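Local coordinates for protein 7beta-hydroxysteroid dehydrogenase (Collinsella aerofaciens, PDB 5FYD) that catalyses the NADPH-dependent reduction of the 7-oxo group of 7-oxolithocholate to give ursodeoxycholate in this intestinal bacterium, at residues Gly15-Val20 and Gly39-Lys44; Ala23-Ile28 and Met33-Val38; Ser230-Gln235 and Asp239-Trp244. All coordinates share one frame; numbering follows the deposited sequence. Where two conformers were deposited one is given.

The three contacts lie in one Rossmann-type short-chain dehydrogenase fold, built round a seven-stranded parallel sheet. Contact 2 is nested inside the loop closed by contact 1. Their centres are 11 Å apart, and both use helix 19-30. They touch where Ala16 CB packs on Cys25 SG at 3.8 Å. Contact 2 is the buried base of the first beta-alpha-beta unit, and contact 1 is the surface loop pair at the C-terminal ends of the strands, holding NADP-binding residues. Contact 3 comes later, at outermost strand 230-232, across the chain's centre, about 28 Å from contact 1 centre to centre. It brings Ser240, so the NADP site draws on distant parts of the chain.

Contact 1. Residues Gly15-Val20 and Gly39-Lys44; sequences GATEGV and GRREEK
Thr17 and Lys44 lie against each other through their aliphatic parts. The lysine chain runs extended across the threonine. Lys44 CG passes Thr17 CG2 at 3.9 Å, and Lys44 CD lies 3.8 Å from Thr17 CB. Further out, Lys44 CE reaches a point 3.8 Å from the backbone Thr17 O. This is a van der Waals contact and not a polar bond. The hydroxyl of Thr17 turns to a different partner. With chi1 at 42°, OG1 sits between the backbone N and the carbonyl carbon, while the methyl CG2 is left for the lysine. A water lies 2.5 Å from Thr17 OG1 and accepts a hydrogen bond from Arg41 N at 3.1 Å. It joins the two loops where no direct hydrogen bond does. The Arg41 chain bends at chi3 (-65°), and its NH2 comes obliquely to within 3.8 Å of Thr17 OG1. Arg41 CG packs on one face of the Arg40 guanidinium, toward its rim, 3.8 Å above the plane. Thr17, Arg40 and Arg41 all bind NADP. The paired arginines just after strand 34-39 are consistent with recognition of the 2'-phosphate, as in other NADP-dependent members of the family. Gly15, Gly19 and Gly21 form the glycine-rich turn of the dinucleotide site, where Glu18 OE2 caps Gly21 N. The contact lies at the C-terminal ends of the strands. Gly15 and Ala16 bond to Val38 of strand 34-39, Gly39 pairs with Val63 of strand 60-64, and Ala16 and Thr17 rest on Leu45 of helix 42-56.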
ATOM      1  N   GLY A  15      -5.120  -1.005  17.737  1.00 12.07           N
ATOM      2  CA  GLY A  15      -4.533  -1.029  16.409  1.00 13.20           C
ATOM      3  C   GLY A  15      -3.027  -1.059  16.528  1.00 14.17           C
ATOM      4  O   GLY A  15      -2.355  -0.112  16.129  1.00 15.53           O
ATOM      5  N   ALA A  16      -2.497  -2.167  17.049  1.00 14.85           N
ATOM      6  CA  ALA A  16      -1.145  -2.194  17.592  1.00 16.59           C
ATOM      7  C   ALA A  16      -0.046  -2.741  16.689  1.00 18.87           C
ATOM      8  O   ALA A  16       1.115  -2.639  17.056  1.00 20.56           O
ATOM      9  CB  ALA A  16      -1.146  -2.969  18.890  1.00 15.80           C
ATOM     10  N   THR A  17      -0.378  -3.344  15.554  1.00 21.41           N
ATOM     11  CA  THR A  17       0.655  -4.066  14.789  1.00 26.35           C
ATOM     12  C   THR A  17       1.326  -3.257  13.681  1.00 31.21           C
ATOM     13  O   THR A  17       2.492  -3.480  13.388  1.00 37.27           O
ATOM     14  CB  THR A  17       0.123  -5.383  14.241  1.00 26.69           C
ATOM     15  OG1 THR A  17      -1.194  -5.190  13.724  1.00 27.86           O
ATOM     16  CG2 THR A  17       0.071  -6.392  15.381  1.00 28.09           C
ATOM     17  N   GLU A  18       0.594  -2.355  13.051  1.00 35.11           N
ATOM     18  CA  GLU A  18       1.212  -1.501  12.031  1.00 38.92           C
ATOM     19  C   GLU A  18       2.083  -0.418  12.693  1.00 33.18           C
ATOM     20  O   GLU A  18       1.938  -0.138  13.874  1.00 33.32           O
ATOM     21  CB  GLU A  18       0.177  -0.892  11.055  1.00 42.57           C
ATOM     22  CG  GLU A  18      -1.138  -0.354  11.624  1.00 45.67           C
ATOM     23  CD  GLU A  18      -0.971   0.418  12.910  1.00 47.95           C
ATOM     24  OE1 GLU A  18      -0.872  -0.246  13.962  1.00 52.38           O
ATOM     25  OE2 GLU A  18      -0.907   1.667  12.876  1.00 49.56           O
ATOM     26  N   GLY A  19       2.999   0.136  11.900  1.00 28.92           N
ATOM     27  CA  GLY A  19       3.780   1.320  12.200  1.00 25.58           C
ATOM     28  C   GLY A  19       3.467   2.158  13.421  1.00 22.16           C
ATOM     29  O   GLY A  19       4.158   2.032  14.431  1.00 19.26           O
ATOM     30  N   VAL A  20       2.467   3.045  13.326  1.00 20.68           N
ATOM     31  CA  VAL A  20       2.179   3.983  14.418  1.00 18.02           C
ATOM     32  C   VAL A  20       1.713   3.246  15.684  1.00 16.07           C
ATOM     33  O   VAL A  20       2.122   3.585  16.789  1.00 14.79           O
ATOM     34  CB  VAL A  20       1.207   5.101  13.957  1.00 19.56           C
ATOM     35  CG1 VAL A  20       0.628   5.885  15.114  1.00 19.07           C
ATOM     36  CG2 VAL A  20       1.942   6.048  13.001  1.00 19.98           C
ATOM     37  N   GLY A  39      -5.654  -5.887  17.974  1.00 13.02           N
ATOM     38  CA  GLY A  39      -5.704  -5.857  16.523  1.00 14.92           C
ATOM     39  C   GLY A  39      -6.209  -7.169  15.976  1.00 15.77           C
ATOM     40  O   GLY A  39      -6.434  -8.102  16.725  1.00 13.94           O
ATOM     41  N   ARG A  40      -6.392  -7.226  14.662  1.00 18.51           N
ATOM     42  CA  ARG A  40      -6.958  -8.432  14.040  1.00 22.22           C
ATOM     43  C   ARG A  40      -5.934  -9.549  13.778  1.00 22.50           C
ATOM     44  O   ARG A  40      -6.312 -10.704  13.749  1.00 21.66           O
ATOM     45  CB  ARG A  40      -7.779  -8.118  12.783  1.00 25.45           C
ATOM     46  CG  ARG A  40      -7.164  -7.191  11.776  1.00 28.63           C
ATOM     47  CD  ARG A  40      -7.964  -7.231  10.479  1.00 31.70           C
ATOM     48  NE  ARG A  40      -7.575  -8.408   9.716  1.00 37.28           N
ATOM     49  CZ  ARG A  40      -6.509  -8.487   8.909  1.00 41.48           C
ATOM     50  NH1 ARG A  40      -5.696  -7.443   8.719  1.00 43.00           N
ATOM     51  NH2 ARG A  40      -6.247  -9.630   8.282  1.00 43.74           N
ATOM     52  N   ARG A  41      -4.656  -9.198  13.623  1.00 24.59           N
ATOM     53  CA  ARG A  41      -3.602 -10.168  13.305  1.00 27.33           C
ATOM     54  C   ARG A  41      -2.936 -10.712  14.571  1.00 26.32           C
ATOM     55  O   ARG A  41      -1.902 -10.203  15.016  1.00 24.20           O
ATOM     56  CB  ARG A  41      -2.582  -9.550  12.358  1.00 30.83           C
ATOM     57  CG  ARG A  41      -3.091  -9.476  10.924  1.00 36.60           C
ATOM     58  CD  ARG A  41      -2.011  -9.009   9.970  1.00 40.25           C
ATOM     59  NE  ARG A  41      -1.627  -7.627  10.264  1.00 45.85           N
ATOM     60  CZ  ARG A  41      -1.858  -6.560   9.495  1.00 51.50           C
ATOM     61  NH1 ARG A  41      -2.498  -6.647   8.325  1.00 55.49           N
ATOM     62  NH2 ARG A  41      -1.438  -5.365   9.910  1.00 55.05           N
ATOM     63  N   GLU A  42      -3.544 -11.756  15.130  1.00 27.35           N
ATOM     64  CA  GLU A  42      -3.155 -12.296  16.439  1.00 27.42           C
ATOM     65  C   GLU A  42      -1.714 -12.803  16.495  1.00 27.57           C
ATOM     66  O   GLU A  42      -1.000 -12.584  17.482  1.00 24.65           O
ATOM     67  CB  GLU A  42      -4.108 -13.413  16.864  1.00 29.87           C
ATOM     68  CG  GLU A  42      -3.739 -14.061  18.195  1.00 33.43           C
ATOM     69  CD  GLU A  42      -4.922 -14.647  18.947  1.00 35.88           C
ATOM     70  OE1 GLU A  42      -5.914 -15.050  18.313  1.00 36.75           O
ATOM     71  OE2 GLU A  42      -4.848 -14.711  20.189  1.00 40.01           O
ATOM     72  N   GLU A  43      -1.306 -13.513  15.453  1.00 26.03           N
ATOM     73  CA  GLU A  43       0.065 -14.008  15.358  1.00 28.14           C
ATOM     74  C   GLU A  43       1.092 -12.866  15.420  1.00 25.14           C
ATOM     75  O   GLU A  43       2.070 -12.936  16.161  1.00 24.75           O
ATOM     76  CB  GLU A  43       0.234 -14.890  14.102  1.00 30.30           C
ATOM     77  CG  GLU A  43       0.209 -14.177  12.744  1.00 35.53           C
ATOM     78  CD  GLU A  43      -1.081 -13.408  12.408  1.00 38.10           C
ATOM     79  OE1 GLU A  43      -2.213 -13.858  12.756  1.00 40.02           O
ATOM     80  OE2 GLU A  43      -0.960 -12.344  11.768  1.00 39.50           O
ATOM     81  N   LYS A  44       0.824 -11.792  14.688  1.00 23.66           N
ATOM     82  CA  LYS A  44       1.721 -10.657  14.631  1.00 24.22           C
ATOM     83  C   LYS A  44       1.764  -9.957  15.992  1.00 22.91           C
ATOM     84  O   LYS A  44       2.842  -9.595  16.480  1.00 22.98           O
ATOM     85  CB  LYS A  44       1.253  -9.721  13.535  1.00 25.66           C
ATOM     86  CG  LYS A  44       2.272  -8.717  13.088  1.00 29.01           C
ATOM     87  CD  LYS A  44       1.743  -7.946  11.886  1.00 30.64           C
ATOM     88  CE  LYS A  44       2.665  -6.797  11.513  1.00 32.70           C
ATOM     89  NZ  LYS A  44       2.200  -6.067  10.296  1.00 34.45           N
TER
HETATM   90  O   HOH W   1      -3.399  -6.356  13.678  1.00 29.28           O

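Contact 2. Residues Ala23-Ile28 and Met33-Val38; sequences AFCEKI and MNVVMV
Val35 presents two methyls to helix 19-30, and each meets a different turn. Val35 CG1 butts against Cys25 SG at 3.9 Å. Val35 CG2 fits beside Ile28 CG1, also at 3.9 Å, and lies close to the backbone O of Cys25. The valine is thus a bump set into the hollow between Cys25 and Ile28, three residues apart on the helix. Its torsion puts CG1 anti to the backbone N (chi1 -176°), which spreads the methyls over both neighbours. An alanine here lacks both methyls, and the likely result is a gap facing Cys25 SG and Ile28 CG1. Ile28 wedges between Val35 and Met33. Its CG1 reaches toward Val35, while Ile28 CB rests against Met33 SD at 4.0 Å. Met33 CB packs on the backbone O of Ile28, but the end of the chain then leads off from the helix. At the other end, Cys25 SG lies 4.2 Å from Met37 CB. Helix segment and strand segment run nearly antiparallel, at 163°, with 8.5 Å between their axes. The turn between them is tied by Met33 N, which donates to Ile28 O at 2.9 Å. This is part of a beta-alpha-beta crossover: helix 19-30 makes the return, and strand 34-39 then runs parallel beside strand 10-14. Phe24 faces helix 214-224, and Val36 and Val38 turn to strand 10-14. All six touching residues are buried. One backbone hydrogen bond crosses the contact, and the side chains meet through apolar carbon and sulfur surfaces, so shape complementarity and burial carry the interaction.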
ATOM      1  N   ALA A  23       4.696   1.740  17.364  1.00 13.33           N
ATOM      2  CA  ALA A  23       5.500   2.761  18.012  1.00 13.00           C
ATOM      3  C   ALA A  23       4.853   3.256  19.312  1.00 12.76           C
ATOM      4  O   ALA A  23       5.556   3.582  20.263  1.00 12.48           O
ATOM      5  CB  ALA A  23       5.771   3.908  17.058  1.00 13.37           C
ATOM      6  N   PHE A  24       3.511   3.295  19.360  1.00 12.52           N
ATOM      7  CA  PHE A  24       2.832   3.591  20.635  1.00 11.99           C
ATOM      8  C   PHE A  24       3.146   2.529  21.701  1.00 12.13           C
ATOM      9  O   PHE A  24       3.400   2.856  22.865  1.00 11.83           O
ATOM     10  CB  PHE A  24       1.307   3.740  20.464  1.00 12.07           C
ATOM     11  CG  PHE A  24       0.858   5.148  20.151  1.00 12.05           C
ATOM     12  CD1 PHE A  24       0.912   6.131  21.134  1.00 12.71           C
ATOM     13  CD2 PHE A  24       0.422   5.500  18.876  1.00 12.21           C
ATOM     14  CE1 PHE A  24       0.537   7.424  20.853  1.00 13.60           C
ATOM     15  CE2 PHE A  24       0.030   6.790  18.588  1.00 12.88           C
ATOM     16  CZ  PHE A  24       0.084   7.747  19.583  1.00 13.08           C
ATOM     17  N   CYS A  25       3.117   1.258  21.309  1.00 12.59           N
ATOM     18  CA  CYS A  25       3.400   0.162  22.253  1.00 13.20           C
ATOM     19  C   CYS A  25       4.803   0.320  22.825  1.00 13.77           C
ATOM     20  O   CYS A  25       5.008   0.242  24.042  1.00 13.39           O
ATOM     21  CB  CYS A  25       3.297  -1.204  21.578  1.00 13.16           C
ATOM     22  SG  CYS A  25       1.616  -1.681  21.074  1.00 14.04           S
ATOM     23  N   GLU A  26       5.758   0.572  21.938  1.00 14.04           N
ATOM     24  CA  GLU A  26       7.159   0.701  22.364  1.00 16.30           C
ATOM     25  C   GLU A  26       7.345   1.909  23.263  1.00 15.74           C
ATOM     26  O   GLU A  26       8.040   1.825  24.271  1.00 15.00           O
ATOM     27  CB  GLU A  26       8.103   0.759  21.157  1.00 18.32           C
ATOM     28  CG  GLU A  26       8.075  -0.498  20.317  1.00 21.41           C
ATOM     29  CD  GLU A  26       8.721  -0.332  18.942  1.00 24.97           C
ATOM     30  OE1 GLU A  26       8.814   0.797  18.423  1.00 30.05           O
ATOM     31  OE2 GLU A  26       9.114  -1.349  18.367  1.00 31.19           O
ATOM     32  N   LYS A  27       6.710   3.034  22.919  1.00 15.43           N
ATOM     33  CA  LYS A  27       6.851   4.269  23.704  1.00 15.56           C
ATOM     34  C   LYS A  27       6.285   4.112  25.131  1.00 14.21           C
ATOM     35  O   LYS A  27       6.958   4.465  26.111  1.00 13.42           O
ATOM     36  CB  LYS A  27       6.206   5.459  22.990  1.00 16.75           C
ATOM     37  CG  LYS A  27       6.342   6.790  23.704  1.00 19.34           C
ATOM     38  CD  LYS A  27       7.775   7.298  23.789  1.00 21.14           C
ATOM     39  CE  LYS A  27       7.807   8.762  24.212  1.00 24.14           C
ATOM     40  NZ  LYS A  27       9.081   9.431  23.828  1.00 25.76           N
ATOM     41  N   ILE A  28       5.080   3.553  25.271  1.00 13.37           N
ATOM     42  CA  ILE A  28       4.513   3.393  26.604  1.00 12.66           C
ATOM     43  C   ILE A  28       5.262   2.334  27.434  1.00 12.96           C
ATOM     44  O   ILE A  28       5.417   2.495  28.634  1.00 12.65           O
ATOM     45  CB  ILE A  28       2.971   3.198  26.625  1.00 13.09           C
ATOM     46  CG1 ILE A  28       2.559   1.847  26.064  1.00 13.12           C
ATOM     47  CG2 ILE A  28       2.263   4.363  25.908  1.00 12.93           C
ATOM     48  CD1 ILE A  28       1.113   1.529  26.371  1.00 13.71           C
ATOM     49  N   MET A  33       4.888   1.397  31.235  1.00 13.19           N
ATOM     50  CA  MET A  33       3.525   0.858  31.267  1.00 13.37           C
ATOM     51  C   MET A  33       3.474  -0.544  30.706  1.00 12.30           C
ATOM     52  O   MET A  33       4.172  -0.877  29.746  1.00 11.29           O
ATOM     53  CB  MET A  33       2.538   1.696  30.453  1.00 14.76           C
ATOM     54  CG  MET A  33       2.342   3.101  30.968  1.00 16.26           C
ATOM     55  SD  MET A  33       0.990   3.892  30.030  1.00 17.96           S
ATOM     56  CE  MET A  33      -0.188   4.112  31.319  1.00 19.97           C
ATOM     57  N   ASN A  34       2.631  -1.358  31.330  1.00 12.78           N
ATOM     58  CA  ASN A  34       2.274  -2.660  30.777  1.00 12.93           C
ATOM     59  C   ASN A  34       1.346  -2.385  29.598  1.00 13.19           C
ATOM     60  O   ASN A  34       0.676  -1.365  29.595  1.00 12.91           O
ATOM     61  CB  ASN A  34       1.591  -3.512  31.833  1.00 13.62           C
ATOM     62  CG  ASN A  34       2.463  -3.722  33.056  1.00 14.78           C
ATOM     63  OD1 ASN A  34       3.643  -4.100  32.948  1.00 13.68           O
ATOM     64  ND2 ASN A  34       1.898  -3.483  34.225  1.00 15.97           N
ATOM     65  N   VAL A  35       1.320  -3.275  28.612  1.00 12.72           N
ATOM     66  CA  VAL A  35       0.712  -2.941  27.321  1.00 12.59           C
ATOM     67  C   VAL A  35      -0.389  -3.935  26.969  1.00 12.23           C
ATOM     68  O   VAL A  35      -0.133  -5.125  26.890  1.00 11.65           O
ATOM     69  CB  VAL A  35       1.763  -2.933  26.215  1.00 12.44           C
ATOM     70  CG1 VAL A  35       1.165  -2.496  24.899  1.00 12.50           C
ATOM     71  CG2 VAL A  35       2.925  -2.015  26.582  1.00 12.44           C
ATOM     72  N   VAL A  36      -1.597  -3.418  26.730  1.00 11.63           N
ATOM     73  CA  VAL A  36      -2.665  -4.201  26.127  1.00 11.78           C
ATOM     74  C   VAL A  36      -2.627  -3.822  24.666  1.00 12.63           C
ATOM     75  O   VAL A  36      -2.827  -2.651  24.335  1.00 12.61           O
ATOM     76  CB  VAL A  36      -4.057  -3.870  26.712  1.00 11.45           C
ATOM     77  CG1 VAL A  36      -5.091  -4.818  26.148  1.00 11.64           C
ATOM     78  CG2 VAL A  36      -4.055  -3.953  28.212  1.00 11.46           C
ATOM     79  N   MET A  37      -2.366  -4.796  23.805  1.00 12.95           N
ATOM     80  CA  MET A  37      -2.233  -4.560  22.372  1.00 13.69           C
ATOM     81  C   MET A  37      -3.349  -5.286  21.639  1.00 13.46           C
ATOM     82  O   MET A  37      -3.590  -6.486  21.877  1.00 13.96           O
ATOM     83  CB  MET A  37      -0.852  -4.993  21.851  1.00 16.25           C
ATOM     84  CG  MET A  37      -0.454  -6.427  22.087  1.00 18.56           C
ATOM     85  SD  MET A  37       1.266  -6.639  21.554  1.00 24.82           S
ATOM     86  CE  MET A  37       2.065  -5.773  22.876  1.00 18.84           C
ATOM     87  N   VAL A  38      -4.050  -4.537  20.786  1.00 12.56           N
ATOM     88  CA  VAL A  38      -5.267  -5.022  20.166  1.00 12.24           C
ATOM     89  C   VAL A  38      -5.201  -4.846  18.675  1.00 12.98           C
ATOM     90  O   VAL A  38      -4.755  -3.794  18.156  1.00 11.96           O
ATOM     91  CB  VAL A  38      -6.503  -4.276  20.686  1.00 12.41           C
ATOM     92  CG1 VAL A  38      -7.780  -4.977  20.224  1.00 12.69           C
ATOM     93  CG2 VAL A  38      -6.467  -4.120  22.203  1.00 12.09           C
TER

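Contact 3. Residues Ser230-Gln235 and Asp239-Trp244; sequences SVIAGQ and DSVHDW
Asp239 N donates to Gln235 O at 3.0 Å, with an N-H...O angle of 166°. This bond is straight and sound. It belongs to the first turn of helix 235-247, which starts right after Gly234. The two side chains repeat the link outside the backbone. Gln235 NE2 reaches both carboxylate oxygens of Asp239, at 3.0 Å to OD1 and 3.2 Å to OD2. Both bonds are weak, and the one to OD1 is clearly bent at 129°. The amide and carboxylate planes are turned 48° apart, so the groups do not lie flat against each other. The Gln235 chain starts with CG anti to the backbone N and bends at chi2, which swings NE2 round to the aspartate. Asp239 OD2 also lies 3.4 Å from Gln235 O, an approach of two acceptors that the amide NE2 is likely to offset in part. Both residues are exposed and touch a crystal neighbour. Ile232 and Val241 make the apolar half of the contact. The methyl CD1 of Ile232 comes end-on against the branch of Val241, 3.9 Å from Val241 CB and about as far from each methyl. This pair joins the edge strand to the helix that carries the NADP-binding Ser240. The C-terminal 27 residues, which include 239-244, are required for activity. Among its neighbours, strand 230-232 pairs with strand 179-186 at the sheet edge. Gly234 N bonds to Glu220 of helix 214-224. Ile232 and Val241 both rest on Ile147 of helix 145-148.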
ATOM      1  N   SER A 230      -4.589  19.739  20.078  1.00 12.27           N
ATOM      2  CA  SER A 230      -4.691  19.278  18.708  1.00 11.93           C
ATOM      3  C   SER A 230      -3.405  19.641  17.974  1.00 12.91           C
ATOM      4  O   SER A 230      -3.103  20.825  17.762  1.00 13.47           O
ATOM      5  CB  SER A 230      -5.893  19.921  18.049  1.00 11.87           C
ATOM      6  OG  SER A 230      -6.099  19.420  16.743  1.00 11.85           O
ATOM      7  N   VAL A 231      -2.674  18.621  17.566  1.00 13.01           N
ATOM      8  CA  VAL A 231      -1.318  18.769  17.044  1.00 13.00           C
ATOM      9  C   VAL A 231      -1.300  18.140  15.681  1.00 13.30           C
ATOM     10  O   VAL A 231      -1.852  17.063  15.476  1.00 12.41           O
ATOM     11  CB  VAL A 231      -0.312  18.016  17.924  1.00 13.13           C
ATOM     12  CG1 VAL A 231       1.117  18.040  17.344  1.00 13.48           C
ATOM     13  CG2 VAL A 231      -0.343  18.582  19.339  1.00 13.48           C
ATOM     14  N   ILE A 232      -0.666  18.827  14.742  1.00 12.92           N
ATOM     15  CA  ILE A 232      -0.365  18.237  13.436  1.00 13.48           C
ATOM     16  C   ILE A 232       1.081  17.760  13.503  1.00 14.16           C
ATOM     17  O   ILE A 232       1.963  18.544  13.803  1.00 14.65           O
ATOM     18  CB  ILE A 232      -0.587  19.241  12.297  1.00 14.28           C
ATOM     19  CG1 ILE A 232      -2.089  19.543  12.165  1.00 15.36           C
ATOM     20  CG2 ILE A 232      -0.054  18.679  10.969  1.00 14.44           C
ATOM     21  CD1 ILE A 232      -2.408  20.731  11.313  1.00 16.10           C
ATOM     22  N   ALA A 233       1.330  16.488  13.223  1.00 13.79           N
ATOM     23  CA  ALA A 233       2.687  15.935  13.337  1.00 14.32           C
ATOM     24  C   ALA A 233       3.585  16.481  12.253  1.00 15.19           C
ATOM     25  O   ALA A 233       3.250  16.425  11.075  1.00 15.35           O
ATOM     26  CB  ALA A 233       2.654  14.415  13.271  1.00 15.21           C
ATOM     27  N   GLY A 234       4.722  17.024  12.675  1.00 15.53           N
ATOM     28  CA  GLY A 234       5.770  17.459  11.779  1.00 15.84           C
ATOM     29  C   GLY A 234       5.597  18.910  11.366  1.00 15.82           C
ATOM     30  O   GLY A 234       4.495  19.370  11.102  1.00 15.67           O
ATOM     31  N   GLN A 235       6.714  19.626  11.276  1.00 17.72           N
ATOM     32  CA  GLN A 235       6.682  21.047  10.948  1.00 17.96           C
ATOM     33  C   GLN A 235       6.131  21.339   9.556  1.00 17.29           C
ATOM     34  O   GLN A 235       5.285  22.231   9.376  1.00 16.35           O
ATOM     35  CB  GLN A 235       8.083  21.660  11.114  1.00 19.30           C
ATOM     36  CG  GLN A 235       8.081  23.179  11.043  1.00 19.95           C
ATOM     37  CD  GLN A 235       7.216  23.829  12.114  1.00 21.66           C
ATOM     38  OE1 GLN A 235       7.295  23.477  13.288  1.00 22.98           O
ATOM     39  NE2 GLN A 235       6.386  24.775  11.716  1.00 21.46           N
ATOM     40  N   ASP A 239       2.788  23.694   8.563  1.00 15.90           N
ATOM     41  CA  ASP A 239       2.897  24.854   7.683  1.00 16.15           C
ATOM     42  C   ASP A 239       2.106  24.663   6.393  1.00 16.25           C
ATOM     43  O   ASP A 239       1.542  25.618   5.869  1.00 16.47           O
ATOM     44  CB  ASP A 239       4.353  25.144   7.361  1.00 17.53           C
ATOM     45  CG  ASP A 239       5.171  25.523   8.583  1.00 17.06           C
ATOM     46  OD1 ASP A 239       4.627  26.034   9.587  1.00 18.52           O
ATOM     47  OD2 ASP A 239       6.402  25.322   8.528  1.00 18.81           O
ATOM     48  N   SER A 240       2.056  23.438   5.885  1.00 16.35           N
ATOM     49  CA  SER A 240       1.276  23.139   4.683  1.00 16.65           C
ATOM     50  C   SER A 240      -0.213  23.354   4.956  1.00 15.91           C
ATOM     51  O   SER A 240      -0.911  24.010   4.172  1.00 15.23           O
ATOM     52  CB  SER A 240       1.524  21.695   4.223  1.00 19.03           C
ATOM     53  OG  SER A 240       0.810  21.428   3.017  1.00 20.57           O
ATOM     54  N   VAL A 241      -0.692  22.803   6.069  1.00 14.17           N
ATOM     55  CA  VAL A 241      -2.090  23.007   6.461  1.00 14.26           C
ATOM     56  C   VAL A 241      -2.383  24.494   6.641  1.00 14.60           C
ATOM     57  O   VAL A 241      -3.413  24.994   6.179  1.00 14.90           O
ATOM     58  CB  VAL A 241      -2.476  22.191   7.720  1.00 14.10           C
ATOM     59  CG1 VAL A 241      -3.869  22.588   8.217  1.00 14.35           C
ATOM     60  CG2 VAL A 241      -2.465  20.721   7.390  1.00 14.90           C
ATOM     61  N   HIS A 242      -1.466  25.207   7.278  1.00 14.82           N
ATOM     62  CA  HIS A 242      -1.682  26.621   7.512  1.00 15.38           C
ATOM     63  C   HIS A 242      -1.765  27.398   6.211  1.00 15.20           C
ATOM     64  O   HIS A 242      -2.596  28.286   6.084  1.00 16.19           O
ATOM     65  CB  HIS A 242      -0.629  27.246   8.434  1.00 15.78           C
ATOM     66  CG  HIS A 242      -0.941  28.670   8.749  1.00 16.80           C
ATOM     67  ND1 HIS A 242      -0.460  29.706   7.988  1.00 18.82           N
ATOM     68  CD2 HIS A 242      -1.787  29.223   9.651  1.00 17.41           C
ATOM     69  CE1 HIS A 242      -0.948  30.846   8.440  1.00 18.27           C
ATOM     70  NE2 HIS A 242      -1.766  30.584   9.438  1.00 17.75           N
ATOM     71  N   ASP A 243      -0.922  27.061   5.250  0.50 15.42           N
ATOM     72  CA  ASP A 243      -0.934  27.747   3.967  0.50 15.62           C
ATOM     73  C   ASP A 243      -2.216  27.473   3.173  0.50 16.07           C
ATOM     74  O   ASP A 243      -2.776  28.396   2.584  0.50 16.23           O
ATOM     75  CB  ASP A 243       0.315  27.392   3.183  0.50 15.95           C
ATOM     76  CG  ASP A 243       1.563  27.922   3.848  0.50 16.46           C
ATOM     77  OD1 ASP A 243       1.446  28.921   4.591  0.50 17.69           O
ATOM     78  OD2 ASP A 243       2.643  27.328   3.670  0.50 16.72           O
ATOM     79  N   TRP A 244      -2.700  26.233   3.196  1.00 16.09           N
ATOM     80  CA  TRP A 244      -4.021  25.926   2.615  1.00 16.72           C
ATOM     81  C   TRP A 244      -5.147  26.727   3.291  1.00 16.82           C
ATOM     82  O   TRP A 244      -5.982  27.372   2.608  1.00 17.99           O
ATOM     83  CB  TRP A 244      -4.290  24.416   2.646  1.00 17.18           C
ATOM     84  CG  TRP A 244      -3.602  23.696   1.551  1.00 17.74           C
ATOM     85  CD1 TRP A 244      -2.552  22.831   1.662  1.00 19.52           C
ATOM     86  CD2 TRP A 244      -3.920  23.765   0.158  1.00 17.64           C
ATOM     87  NE1 TRP A 244      -2.180  22.379   0.423  1.00 20.17           N
ATOM     88  CE2 TRP A 244      -3.005  22.937  -0.521  1.00 19.29           C
ATOM     89  CE3 TRP A 244      -4.889  24.445  -0.582  1.00 18.34           C
ATOM     90  CZ2 TRP A 244      -3.042  22.759  -1.913  1.00 19.29           C
ATOM     91  CZ3 TRP A 244      -4.914  24.286  -1.970  1.00 17.64           C
ATOM     92  CH2 TRP A 244      -4.007  23.445  -2.614  1.00 18.78           C
TER